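Local coordinates for protein cytochrome oxidase subunit II (Rhodothermus marinus, PDB 1W2L) that carries heme c as the cytochrome c domain of caa3 oxidase subunit II, probably passing electrons on toward the copper A centre of the enzyme, at residues Ser20-Asp25 with Asn74-Ser79; Asn55-Ser60 with Ala90-Ile95; Thr41-Phe44 with Thr48-Val51. All coordinates share one frame; numbering follows the deposited sequence.

Overall arrangement
All three interactions converge on the single heme c of this cytochrome c domain. Interaction 1 (20-25 with 74-79) supplies both axial ligands and a covalent tie, interaction 2 (55-60 with 90-95) packs two helices beside the heme rim, and interaction 3 (41-44 with 48-51) is a surface hairpin that reaches a propionate. The centres of interactions 1 and 2 lie about 13 Å apart, and Met76 CE packs against Ser60 O at 3.1 Å. Interactions 2 and 3, centres about 16 Å apart, touch where Tyr56 CE1 meets Phe44 CZ at 3.6 Å. Interactions 1 and 3 do not touch; their nearest atoms are about 8 Å apart, and the heme is what links them.

Interaction 1: Ser20-Asp25 with Asn74-Ser79; sequences SCHSID and NVMPAS. With HEC (heme c), chain B.
His22 NE2 binds the heme iron at 2.0 Å while Met76 SD binds it from the other side of the porphyrin at 2.3 Å, which is the His/Met axial pair of a class I cytochrome c. The coordinates give an NE2-iron-SD angle of about 176°, so the two ligands are almost exactly trans. The imidazole meets the metal by its edge: NE2 is the ligand atom and Met76 SD, beyond the iron, lies close to the ring's plane. At its far end ND1 is hydrogen-bonded to Pro32 O, and Phe34 stacks on the ring; together these probably limit its rotation about the iron bond.

Cys21, the residue just before the histidine in the CXXCH heme-binding motif, adds a thioether: its SG is bonded to CAC of the heme at 1.9 Å. SG stands anti to the carbonyl carbon (chi1 -64°), which turns the sulfur to the vinyl-derived carbon. Cys18 makes the other covalent attachment.

On the methionine side, Pro77 stands edge-on to the porphyrin, with CD 3.6 Å from C2C of the heme and CG toward the methyl CMC. Val75 CG2 meets the heme methyl CMD at 3.8 Å. The Met76 chain itself folds at its last two torsions, and the bend about CG-SD (chi3 -87°) carries CE over the porphyrin, 3.3 Å from the heme nitrogen NB.

Interaction 2: Asn55-Ser60 with Ala90-Ile95; sequences NYLRES and ALIEFI. With HEC (heme c), chain B.
Leu57 and Ile92 meet at the point where two helices of the cytochrome c fold come together: 54-62, beside the heme, and the C-terminal 85-96. The axes of the short segments pass 10.3 Å apart with their directions at 126°, a spacing filled by apolar side chains.

The contact across the pair is apolar. Leu57 CB lies 3.8 Å from the end methyl CD1 of Ile92, the two side chains crossing at a slant. One branch further out, Leu57 CD1 slides past Ile95 to reach its CG2 at 4.0 Å, while its other methyl, CD2, turns to the heme methyl CMA at 3.7 Å. Leu57 therefore fills the corner between the second helix and the heme. Arg58 meets the Ile92 methyl CD1 with its backbone N, at 3.6 Å, and with CB; its extended chain runs off to a salt bridge with Glu85.

A second group of contacts, polar ones, ties helix 54-62 to the heme and to itself. With CG anti to the backbone N (chi1 168°), the Tyr56 ring leans outward and forward from the helix, which brings OH to the propionate: it donates to O2A of the heme at 2.6 Å, in the plane of the ring. Tyr56 O is gripped twice by Ser60, through N and through OG at 2.8 Å, from opposite faces of the carbonyl plane. That same OG sits 3.2 Å above the Tyr56 ring, nearer the ring's margin than its centre.

Interaction 3: Thr41-Phe44 with Thr48-Val51; sequences TRTF and TTAV. With HEC (heme c), chain B.
The Phe44 ring takes Thr48 OG1 at its edge, nearly in plane and 3.5 Å from CD2, and along the same rim CE2 touches Ala50 CB at 3.7 Å. One ring face has Arg42 O above it, displaced to the rim. The second flat group, the Arg42 guanidinium, offers its edge to a heme propionate: NE donates to O2A of the heme at 2.9 Å, a bond of 166° at the hydrogen. NH2 turns back to Thr41 O at 3.1 Å, tilted from that carbonyl's plane. Bends at chi2 (-50°) and chi3 (-63°) curl the chain and make both bonds possible. NH1 also comes near O1A, but it is modelled with a doubtful covalent link to a Tris molecule, probably from the crystallisation liquor, so little should rest on it.

The backbone is a two-stranded antiparallel hairpin. Arg42 and Ala50 form its hydrogen-bonded pair, with Arg42 N to Ala50 O at 2.8 Å and Ala50 N to Arg42 O at 2.9 Å; Phe44 N adds a bond to Thr48 O at 2.9 Å. On the face away from the heme, Thr43 and Thr49, a non-hydrogen-bonded pair, run alongside each other, OG1 of Thr43 3.7 Å from CG2 of Thr49.

With a leucine in place of Arg42, the propionate would probably lose its positive mate and Thr41 O its NH2 donor. Arg42 NE shares O2A with Tyr56 of the neighbouring helix, so hairpin and helix meet at one carboxylate, whose negative charge the arginine is likely to offset.

Interaction 1: Ser20-Asp25 with Asn74-Ser79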
loop_
_atom_site.group_PDB
_atom_site.type_symbol
_atom_site.label_atom_id
_atom_site.label_comp_id
_atom_site.label_asym_id
_atom_site.label_seq_id
_atom_site.Cartn_x
_atom_site.Cartn_y
_atom_site.Cartn_z
ATOM N N SER A 20 5.454 0.499 -9.858
ATOM C CA SER A 20 4.969 1.106 -11.075
ATOM C C SER A 20 3.924 2.181 -10.777
ATOM O O SER A 20 3.696 3.091 -11.599
ATOM C CB SER A 20 4.443 0.076 -12.060
ATOM O OG SER A 20 3.297 -0.612 -11.635
ATOM N N CYS A 21 3.263 2.088 -9.651
ATOM C CA CYS A 21 2.199 3.017 -9.277
ATOM C C CYS A 21 2.476 3.755 -7.973
ATOM O O CYS A 21 1.777 4.718 -7.701
ATOM C CB CYS A 21 0.856 2.277 -9.161
ATOM S SG CYS A 21 0.328 1.603 -10.757
ATOM N N HIS A 22 3.444 3.286 -7.182
ATOM C CA HIS A 22 3.705 3.877 -5.856
ATOM C C HIS A 22 5.190 4.153 -5.697
ATOM O O HIS A 22 5.996 3.193 -5.717
ATOM C CB HIS A 22 3.311 2.864 -4.761
ATOM C CG HIS A 22 1.846 2.572 -4.653
ATOM N ND1 HIS A 22 0.933 3.464 -4.148
ATOM C CD2 HIS A 22 1.162 1.436 -4.955
ATOM C CE1 HIS A 22 -0.274 2.872 -4.153
ATOM N NE2 HIS A 22 -0.138 1.650 -4.641
ATOM N N SER A 23 5.542 5.403 -5.482
ATOM C CA SER A 23 6.895 5.825 -5.224
ATOM C C SER A 23 7.234 5.633 -3.751
ATOM O O SER A 23 6.375 5.403 -2.929
ATOM C CB SER A 23 7.105 7.259 -5.621
ATOM O OG SER A 23 6.491 8.077 -4.627
ATOM N N ILE A 24 8.534 5.772 -3.465
ATOM C CA ILE A 24 8.953 5.799 -2.047
ATOM C C ILE A 24 9.625 7.113 -1.727
ATOM O O ILE A 24 10.186 7.298 -0.631
ATOM C CB ILE A 24 9.832 4.602 -1.691
ATOM C CG1 ILE A 24 11.084 4.405 -2.550
ATOM C CG2 ILE A 24 8.991 3.348 -1.695
ATOM C CD1 ILE A 24 12.048 3.396 -1.941
ATOM N N ASP A 25 9.558 8.104 -2.627
ATOM C CA ASP A 25 10.248 9.388 -2.426
ATOM C C ASP A 25 9.319 10.602 -2.313
ATOM O O ASP A 25 9.735 11.755 -2.367
ATOM C CB ASP A 25 11.273 9.686 -3.552
ATOM C CG ASP A 25 10.567 9.911 -4.865
ATOM O OD1 ASP A 25 9.320 9.728 -4.993
ATOM O OD2 ASP A 25 11.283 10.278 -5.808
ATOM N N ASN A 74 -9.558 4.190 -9.320
ATOM C CA ASN A 74 -9.751 2.909 -8.664
ATOM C C ASN A 74 -9.180 1.777 -9.493
ATOM O O ASN A 74 -9.877 1.085 -10.181
ATOM C CB ASN A 74 -11.239 2.758 -8.331
ATOM C CG ASN A 74 -11.543 1.537 -7.458
ATOM O OD1 ASN A 74 -10.623 0.826 -7.087
ATOM N ND2 ASN A 74 -12.792 1.284 -7.190
ATOM N N VAL A 75 -7.849 1.664 -9.465
ATOM C CA VAL A 75 -7.133 0.756 -10.347
ATOM C C VAL A 75 -6.210 -0.194 -9.601
ATOM O O VAL A 75 -5.444 -0.884 -10.252
ATOM C CB VAL A 75 -6.358 1.519 -11.450
ATOM C CG1 VAL A 75 -7.324 2.224 -12.379
ATOM C CG2 VAL A 75 -5.309 2.460 -10.887
ATOM N N MET A 76 -6.313 -0.359 -8.284
ATOM C CA MET A 76 -5.492 -1.353 -7.578
ATOM C C MET A 76 -5.736 -2.734 -8.179
ATOM O O MET A 76 -6.892 -3.171 -8.264
ATOM C CB MET A 76 -5.813 -1.361 -6.070
ATOM C CG MET A 76 -4.933 -0.509 -5.184
ATOM S SD MET A 76 -3.312 -1.223 -4.951
ATOM C CE MET A 76 -3.412 -2.285 -3.617
ATOM N N PRO A 77 -4.694 -3.485 -8.528
ATOM C CA PRO A 77 -4.847 -4.827 -9.097
ATOM C C PRO A 77 -5.573 -5.829 -8.254
ATOM O O PRO A 77 -5.401 -5.920 -7.064
ATOM C CB PRO A 77 -3.388 -5.296 -9.302
ATOM C CG PRO A 77 -2.670 -4.011 -9.581
ATOM C CD PRO A 77 -3.314 -2.999 -8.683
ATOM N N ALA A 78 -6.350 -6.667 -8.956
ATOM C CA ALA A 78 -7.023 -7.808 -8.385
ATOM C C ALA A 78 -6.076 -8.890 -7.873
ATOM O O ALA A 78 -6.384 -9.608 -6.940
ATOM C CB ALA A 78 -7.886 -8.449 -9.457
ATOM N N SER A 79 -4.923 -9.002 -8.516
ATOM C CA SER A 79 -4.076 -10.141 -8.251
ATOM C C SER A 79 -3.530 -10.196 -6.823
ATOM O O SER A 79 -3.183 -11.277 -6.359
ATOM C CB SER A 79 -2.945 -10.214 -9.283
ATOM O OG SER A 79 -2.123 -9.077 -9.193
HETATM FE FE HEC B . -1.662 0.328 -4.716
HETATM C CHA HEC B . -3.652 2.523 -3.018
HETATM C CHB HEC B . -0.509 -0.905 -1.755
HETATM C CHC HEC B . 0.238 -1.908 -6.417
HETATM C CHD HEC B . -2.544 1.824 -7.661
HETATM N NA HEC B . -2.036 0.725 -2.768
HETATM C C1A HEC B . -2.924 1.660 -2.271
HETATM C C2A HEC B . -2.745 1.701 -0.842
HETATM C C3A HEC B . -1.912 0.713 -0.487
HETATM C C4A HEC B . -1.434 0.076 -1.705
HETATM C CMA HEC B . -1.377 0.366 0.902
HETATM C CAA HEC B . -3.373 2.784 0.045
HETATM C CBA HEC B . -2.453 3.997 -0.080
HETATM C CGA HEC B . -2.860 5.290 0.705
HETATM O O1A HEC B . -2.224 6.260 0.370
HETATM O O2A HEC B . -3.814 5.215 1.524
HETATM N NB HEC B . -0.369 -1.125 -4.180
HETATM C C1B HEC B . -0.023 -1.426 -2.943
HETATM C C2B HEC B . 0.982 -2.514 -2.935
HETATM C C3B HEC B . 1.130 -2.839 -4.260
HETATM C C4B HEC B . 0.329 -1.959 -5.047
HETATM C CMB HEC B . 1.660 -3.057 -1.745
HETATM C CAB HEC B . 1.999 -3.916 -4.865
HETATM C CBB HEC B . 1.653 -5.288 -4.238
HETATM N NC HEC B . -1.266 -0.025 -6.634
HETATM C C1C HEC B . -0.417 -1.014 -7.127
HETATM C C2C HEC B . -0.386 -0.869 -8.604
HETATM C C3C HEC B . -1.161 0.159 -8.933
HETATM C C4C HEC B . -1.735 0.692 -7.731
HETATM C CMC HEC B . 0.466 -1.782 -9.487
HETATM C CAC HEC B . -1.320 0.836 -10.301
HETATM C CBC HEC B . -1.841 -0.002 -11.445
HETATM N ND HEC B . -2.896 1.841 -5.225
HETATM C C1D HEC B . -3.087 2.325 -6.485
HETATM C C2D HEC B . -3.956 3.479 -6.454
HETATM C C3D HEC B . -4.263 3.630 -5.167
HETATM C C4D HEC B . -3.629 2.636 -4.384
HETATM C CMD HEC B . -4.345 4.267 -7.633
HETATM C CAD HEC B . -5.188 4.756 -4.560
HETATM C CBD HEC B . -6.668 4.406 -4.693
HETATM C CGD HEC B . -7.076 3.404 -3.667
HETATM O O1D HEC B . -7.397 2.228 -4.007
HETATM O O2D HEC B . -7.047 3.748 -2.447
#

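Interaction 2: Asn55-Ser60 with Ala90-Ile95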
loop_
_atom_site.group_PDB
_atom_site.type_symbol
_atom_site.label_atom_id
_atom_site.label_comp_id
_atom_site.label_asym_id
_atom_site.label_seq_id
_atom_site.Cartn_x
_atom_site.Cartn_y
_atom_site.Cartn_z
ATOM N N ASN A 55 -3.992 -2.740 9.772
ATOM C CA ASN A 55 -5.203 -3.266 9.168
ATOM C C ASN A 55 -5.591 -2.536 7.901
ATOM O O ASN A 55 -6.068 -3.148 6.922
ATOM C CB ASN A 55 -6.365 -3.252 10.148
ATOM C CG ASN A 55 -6.291 -4.412 11.119
ATOM O OD1 ASN A 55 -5.642 -5.382 10.840
ATOM N ND2 ASN A 55 -6.914 -4.282 12.231
ATOM N N TYR A 56 -5.434 -1.219 7.872
ATOM C CA TYR A 56 -5.738 -0.492 6.651
ATOM C C TYR A 56 -4.824 -0.889 5.510
ATOM O O TYR A 56 -5.267 -1.021 4.369
ATOM C CB TYR A 56 -5.665 1.029 6.908
ATOM C CG TYR A 56 -5.689 1.806 5.611
ATOM C CD1 TYR A 56 -6.890 1.939 4.930
ATOM C CD2 TYR A 56 -4.572 2.332 5.038
ATOM C CE1 TYR A 56 -6.957 2.616 3.730
ATOM C CE2 TYR A 56 -4.627 3.015 3.834
ATOM C CZ TYR A 56 -5.825 3.156 3.176
ATOM O OH TYR A 56 -5.918 3.813 1.985
ATOM N N LEU A 57 -3.544 -1.047 5.783
ATOM C CA LEU A 57 -2.615 -1.459 4.742
ATOM C C LEU A 57 -2.985 -2.847 4.230
ATOM O O LEU A 57 -2.982 -3.105 3.034
ATOM C CB LEU A 57 -1.181 -1.388 5.245
ATOM C CG LEU A 57 -0.682 -0.004 5.646
ATOM C CD1 LEU A 57 0.754 -0.086 6.173
ATOM C CD2 LEU A 57 -0.774 0.959 4.485
ATOM N N ARG A 58 -3.304 -3.758 5.140
ATOM C CA ARG A 58 -3.677 -5.125 4.794
ATOM C C ARG A 58 -4.923 -5.102 3.921
ATOM O O ARG A 58 -4.974 -5.801 2.884
ATOM C CB ARG A 58 -3.820 -6.016 6.062
ATOM C CG ARG A 58 -4.230 -7.447 5.890
ATOM C CD ARG A 58 -4.470 -8.053 7.311
ATOM N NE ARG A 58 -4.962 -9.401 6.983
ATOM C CZ ARG A 58 -4.272 -10.449 6.664
ATOM N NH1 ARG A 58 -2.934 -10.312 6.641
ATOM N NH2 ARG A 58 -4.884 -11.619 6.387
ATOM N N GLU A 59 -5.922 -4.362 4.321
ATOM C CA GLU A 59 -7.203 -4.259 3.619
ATOM C C GLU A 59 -6.973 -3.664 2.218
ATOM O O GLU A 59 -7.560 -4.054 1.221
ATOM C CB GLU A 59 -8.240 -3.416 4.317
ATOM C CG GLU A 59 -9.563 -3.121 3.650
ATOM C CD GLU A 59 -10.427 -1.938 3.997
ATOM O OE1 GLU A 59 -9.991 -0.759 4.186
ATOM O OE2 GLU A 59 -11.672 -2.142 4.089
ATOM N N SER A 60 -6.106 -2.666 2.126
ATOM C CA SER A 60 -5.810 -2.010 0.879
ATOM C C SER A 60 -5.178 -2.980 -0.135
ATOM O O SER A 60 -5.479 -2.872 -1.344
ATOM C CB SER A 60 -4.868 -0.825 1.104
ATOM O OG SER A 60 -5.483 0.209 1.817
ATOM N N ALA A 90 5.430 -8.787 4.818
ATOM C CA ALA A 90 6.671 -8.228 4.297
ATOM C C ALA A 90 6.451 -6.898 3.614
ATOM O O ALA A 90 7.163 -5.938 3.868
ATOM C CB ALA A 90 7.316 -9.212 3.308
ATOM N N LEU A 91 5.440 -6.821 2.773
ATOM C CA LEU A 91 5.122 -5.558 2.119
ATOM C C LEU A 91 4.816 -4.493 3.148
ATOM O O LEU A 91 5.202 -3.349 3.017
ATOM C CB LEU A 91 3.949 -5.714 1.142
ATOM C CG LEU A 91 4.318 -6.390 -0.183
ATOM C CD1 LEU A 91 3.085 -6.944 -0.849
ATOM C CD2 LEU A 91 5.055 -5.478 -1.133
ATOM N N ILE A 92 4.045 -4.846 4.176
ATOM C CA ILE A 92 3.711 -3.857 5.212
ATOM C C ILE A 92 4.942 -3.414 5.983
ATOM O O ILE A 92 5.062 -2.222 6.279
ATOM C CB ILE A 92 2.546 -4.392 6.054
ATOM C CG1 ILE A 92 1.304 -4.400 5.162
ATOM C CG2 ILE A 92 2.352 -3.536 7.299
ATOM C CD1 ILE A 92 0.056 -4.973 5.787
ATOM N N GLU A 93 5.839 -4.351 6.307
ATOM C CA GLU A 93 7.067 -3.951 6.991
ATOM C C GLU A 93 7.865 -2.952 6.148
ATOM O O GLU A 93 8.384 -1.943 6.637
ATOM C CB GLU A 93 7.877 -5.172 7.373
ATOM C CG GLU A 93 7.299 -5.852 8.597
ATOM C CD GLU A 93 6.846 -5.001 9.766
ATOM O OE1 GLU A 93 5.624 -4.967 10.042
ATOM O OE2 GLU A 93 7.700 -4.333 10.371
ATOM N N PHE A 94 7.941 -3.232 4.850
ATOM C CA PHE A 94 8.635 -2.311 3.946
ATOM C C PHE A 94 7.935 -0.957 3.912
ATOM O O PHE A 94 8.572 0.097 4.023
ATOM C CB PHE A 94 8.682 -2.913 2.550
ATOM C CG PHE A 94 9.233 -1.991 1.487
ATOM C CD1 PHE A 94 10.617 -1.807 1.389
ATOM C CD2 PHE A 94 8.445 -1.289 0.620
ATOM C CE1 PHE A 94 11.152 -0.957 0.424
ATOM C CE2 PHE A 94 8.967 -0.451 -0.348
ATOM C CZ PHE A 94 10.332 -0.270 -0.459
ATOM N N ILE A 95 6.607 -0.950 3.802
ATOM C CA ILE A 95 5.874 0.341 3.797
ATOM C C ILE A 95 6.098 1.105 5.086
ATOM O O ILE A 95 6.306 2.325 5.001
ATOM C CB ILE A 95 4.363 0.162 3.532
ATOM C CG1 ILE A 95 4.136 -0.374 2.139
ATOM C CG2 ILE A 95 3.582 1.433 3.812
ATOM C CD1 ILE A 95 2.703 -0.802 1.923
HETATM FE FE HEC B . -1.662 0.328 -4.716
HETATM C CHA HEC B . -3.652 2.523 -3.018
HETATM C CHB HEC B . -0.509 -0.905 -1.755
HETATM C CHC HEC B . 0.238 -1.908 -6.417
HETATM C CHD HEC B . -2.544 1.824 -7.661
HETATM N NA HEC B . -2.036 0.725 -2.768
HETATM C C1A HEC B . -2.924 1.660 -2.271
HETATM C C2A HEC B . -2.745 1.701 -0.842
HETATM C C3A HEC B . -1.912 0.713 -0.487
HETATM C C4A HEC B . -1.434 0.076 -1.705
HETATM C CMA HEC B . -1.377 0.366 0.902
HETATM C CAA HEC B . -3.373 2.784 0.045
HETATM C CBA HEC B . -2.453 3.997 -0.080
HETATM C CGA HEC B . -2.860 5.290 0.705
HETATM O O1A HEC B . -2.224 6.260 0.370
HETATM O O2A HEC B . -3.814 5.215 1.524
HETATM N NB HEC B . -0.369 -1.125 -4.180
HETATM C C1B HEC B . -0.023 -1.426 -2.943
HETATM C C2B HEC B . 0.982 -2.514 -2.935
HETATM C C3B HEC B . 1.130 -2.839 -4.260
HETATM C C4B HEC B . 0.329 -1.959 -5.047
HETATM C CMB HEC B . 1.660 -3.057 -1.745
HETATM C CAB HEC B . 1.999 -3.916 -4.865
HETATM C CBB HEC B . 1.653 -5.288 -4.238
HETATM N NC HEC B . -1.266 -0.025 -6.634
HETATM C C1C HEC B . -0.417 -1.014 -7.127
HETATM C C2C HEC B . -0.386 -0.869 -8.604
HETATM C C3C HEC B . -1.161 0.159 -8.933
HETATM C C4C HEC B . -1.735 0.692 -7.731
HETATM C CMC HEC B . 0.466 -1.782 -9.487
HETATM C CAC HEC B . -1.320 0.836 -10.301
HETATM C CBC HEC B . -1.841 -0.002 -11.445
HETATM N ND HEC B . -2.896 1.841 -5.225
HETATM C C1D HEC B . -3.087 2.325 -6.485
HETATM C C2D HEC B . -3.956 3.479 -6.454
HETATM C C3D HEC B . -4.263 3.630 -5.167
HETATM C C4D HEC B . -3.629 2.636 -4.384
HETATM C CMD HEC B . -4.345 4.267 -7.633
HETATM C CAD HEC B . -5.188 4.756 -4.560
HETATM C CBD HEC B . -6.668 4.406 -4.693
HETATM C CGD HEC B . -7.076 3.404 -3.667
HETATM O O1D HEC B . -7.397 2.228 -4.007
HETATM O O2D HEC B . -7.047 3.748 -2.447
#

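Interaction 3: Thr41-Phe44 with Thr48-Val51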
loop_
_atom_site.group_PDB
_atom_site.type_symbol
_atom_site.label_atom_id
_atom_site.label_comp_id
_atom_site.label_asym_id
_atom_site.label_seq_id
_atom_site.Cartn_x
_atom_site.Cartn_y
_atom_site.Cartn_z
ATOM N N THR A 41 -3.234 10.093 8.153
ATOM C CA THR A 41 -4.690 10.065 7.986
ATOM C C THR A 41 -5.038 10.041 6.494
ATOM O O THR A 41 -4.413 10.770 5.737
ATOM C CB THR A 41 -5.330 11.281 8.689
ATOM O OG1 THR A 41 -5.133 11.084 10.095
ATOM C CG2 THR A 41 -6.817 11.358 8.474
ATOM N N ARG A 42 -5.957 9.183 6.094
ATOM C CA ARG A 42 -6.456 9.049 4.746
ATOM C C ARG A 42 -7.901 9.538 4.640
ATOM O O ARG A 42 -8.703 9.250 5.519
ATOM C CB ARG A 42 -6.371 7.607 4.249
ATOM C CG ARG A 42 -5.124 6.852 4.588
ATOM C CD ARG A 42 -3.829 7.531 4.279
ATOM N NE ARG A 42 -3.608 7.806 2.882
ATOM C CZ ARG A 42 -3.349 8.926 2.266
ATOM N NH1 ARG A 42 -3.159 8.898 0.948
ATOM N NH2 ARG A 42 -3.270 10.091 2.921
ATOM N N THR A 43 -8.203 10.193 3.540
ATOM C CA THR A 43 -9.577 10.574 3.215
ATOM C C THR A 43 -10.026 9.789 1.994
ATOM O O THR A 43 -9.276 9.776 0.997
ATOM C CB THR A 43 -9.699 12.081 2.938
ATOM O OG1 THR A 43 -9.270 12.724 4.138
ATOM C CG2 THR A 43 -11.156 12.453 2.656
ATOM N N PHE A 44 -11.188 9.185 2.038
ATOM C CA PHE A 44 -11.687 8.373 0.937
ATOM C C PHE A 44 -12.664 9.101 0.058
ATOM O O PHE A 44 -13.122 10.199 0.345
ATOM C CB PHE A 44 -12.304 7.094 1.537
ATOM C CG PHE A 44 -11.314 6.380 2.419
ATOM C CD1 PHE A 44 -10.161 5.884 1.884
ATOM C CD2 PHE A 44 -11.542 6.251 3.761
ATOM C CE1 PHE A 44 -9.226 5.278 2.684
ATOM C CE2 PHE A 44 -10.625 5.621 4.596
ATOM C CZ PHE A 44 -9.457 5.138 4.029
ATOM N N THR A 48 -15.194 9.975 4.141
ATOM C CA THR A 48 -14.792 9.365 5.406
ATOM C C THR A 48 -13.267 9.358 5.488
ATOM O O THR A 48 -12.600 9.534 4.494
ATOM C CB THR A 48 -15.374 7.949 5.537
ATOM O OG1 THR A 48 -14.875 7.112 4.495
ATOM C CG2 THR A 48 -16.904 7.989 5.440
ATOM N N THR A 49 -12.745 9.161 6.676
ATOM C CA THR A 49 -11.325 9.170 6.927
ATOM C C THR A 49 -10.966 7.999 7.820
ATOM O O THR A 49 -11.813 7.459 8.540
ATOM C CB THR A 49 -10.902 10.470 7.628
ATOM O OG1 THR A 49 -11.516 10.468 8.905
ATOM C CG2 THR A 49 -11.463 11.709 6.945
ATOM N N ALA A 50 -9.705 7.668 7.786
ATOM C CA ALA A 50 -9.186 6.632 8.647
ATOM C C ALA A 50 -7.684 6.807 8.754
ATOM O O ALA A 50 -7.041 7.312 7.835
ATOM C CB ALA A 50 -9.429 5.229 8.107
ATOM N N VAL A 51 -7.122 6.283 9.818
ATOM C CA VAL A 51 -5.669 6.243 9.906
ATOM C C VAL A 51 -5.122 5.031 9.211
ATOM O O VAL A 51 -5.722 3.951 9.164
ATOM C CB VAL A 51 -5.242 6.303 11.371
ATOM C CG1 VAL A 51 -5.273 5.030 12.162
ATOM C CG2 VAL A 51 -3.901 7.030 11.469
HETATM FE FE HEC B . -1.662 0.328 -4.716
HETATM C CHA HEC B . -3.652 2.523 -3.018
HETATM C CHB HEC B . -0.509 -0.905 -1.755
HETATM C CHC HEC B . 0.238 -1.908 -6.417
HETATM C CHD HEC B . -2.544 1.824 -7.661
HETATM N NA HEC B . -2.036 0.725 -2.768
HETATM C C1A HEC B . -2.924 1.660 -2.271
HETATM C C2A HEC B . -2.745 1.701 -0.842
HETATM C C3A HEC B . -1.912 0.713 -0.487
HETATM C C4A HEC B . -1.434 0.076 -1.705
HETATM C CMA HEC B . -1.377 0.366 0.902
HETATM C CAA HEC B . -3.373 2.784 0.045
HETATM C CBA HEC B . -2.453 3.997 -0.080
HETATM C CGA HEC B . -2.860 5.290 0.705
HETATM O O1A HEC B . -2.224 6.260 0.370
HETATM O O2A HEC B . -3.814 5.215 1.524
HETATM N NB HEC B . -0.369 -1.125 -4.180
HETATM C C1B HEC B . -0.023 -1.426 -2.943
HETATM C C2B HEC B . 0.982 -2.514 -2.935
HETATM C C3B HEC B . 1.130 -2.839 -4.260
HETATM C C4B HEC B . 0.329 -1.959 -5.047
HETATM C CMB HEC B . 1.660 -3.057 -1.745
HETATM C CAB HEC B . 1.999 -3.916 -4.865
HETATM C CBB HEC B . 1.653 -5.288 -4.238
HETATM N NC HEC B . -1.266 -0.025 -6.634
HETATM C C1C HEC B . -0.417 -1.014 -7.127
HETATM C C2C HEC B . -0.386 -0.869 -8.604
HETATM C C3C HEC B . -1.161 0.159 -8.933
HETATM C C4C HEC B . -1.735 0.692 -7.731
HETATM C CMC HEC B . 0.466 -1.782 -9.487
HETATM C CAC HEC B . -1.320 0.836 -10.301
HETATM C CBC HEC B . -1.841 -0.002 -11.445
HETATM N ND HEC B . -2.896 1.841 -5.225
HETATM C C1D HEC B . -3.087 2.325 -6.485
HETATM C C2D HEC B . -3.956 3.479 -6.454
HETATM C C3D HEC B . -4.263 3.630 -5.167
HETATM C C4D HEC B . -3.629 2.636 -4.384
HETATM C CMD HEC B . -4.345 4.267 -7.633
HETATM C CAD HEC B . -5.188 4.756 -4.560
HETATM C CBD HEC B . -6.668 4.406 -4.693
HETATM C CGD HEC B . -7.076 3.404 -3.667
HETATM O O1D HEC B . -7.397 2.228 -4.007
HETATM O O2D HEC B . -7.047 3.748 -2.447
#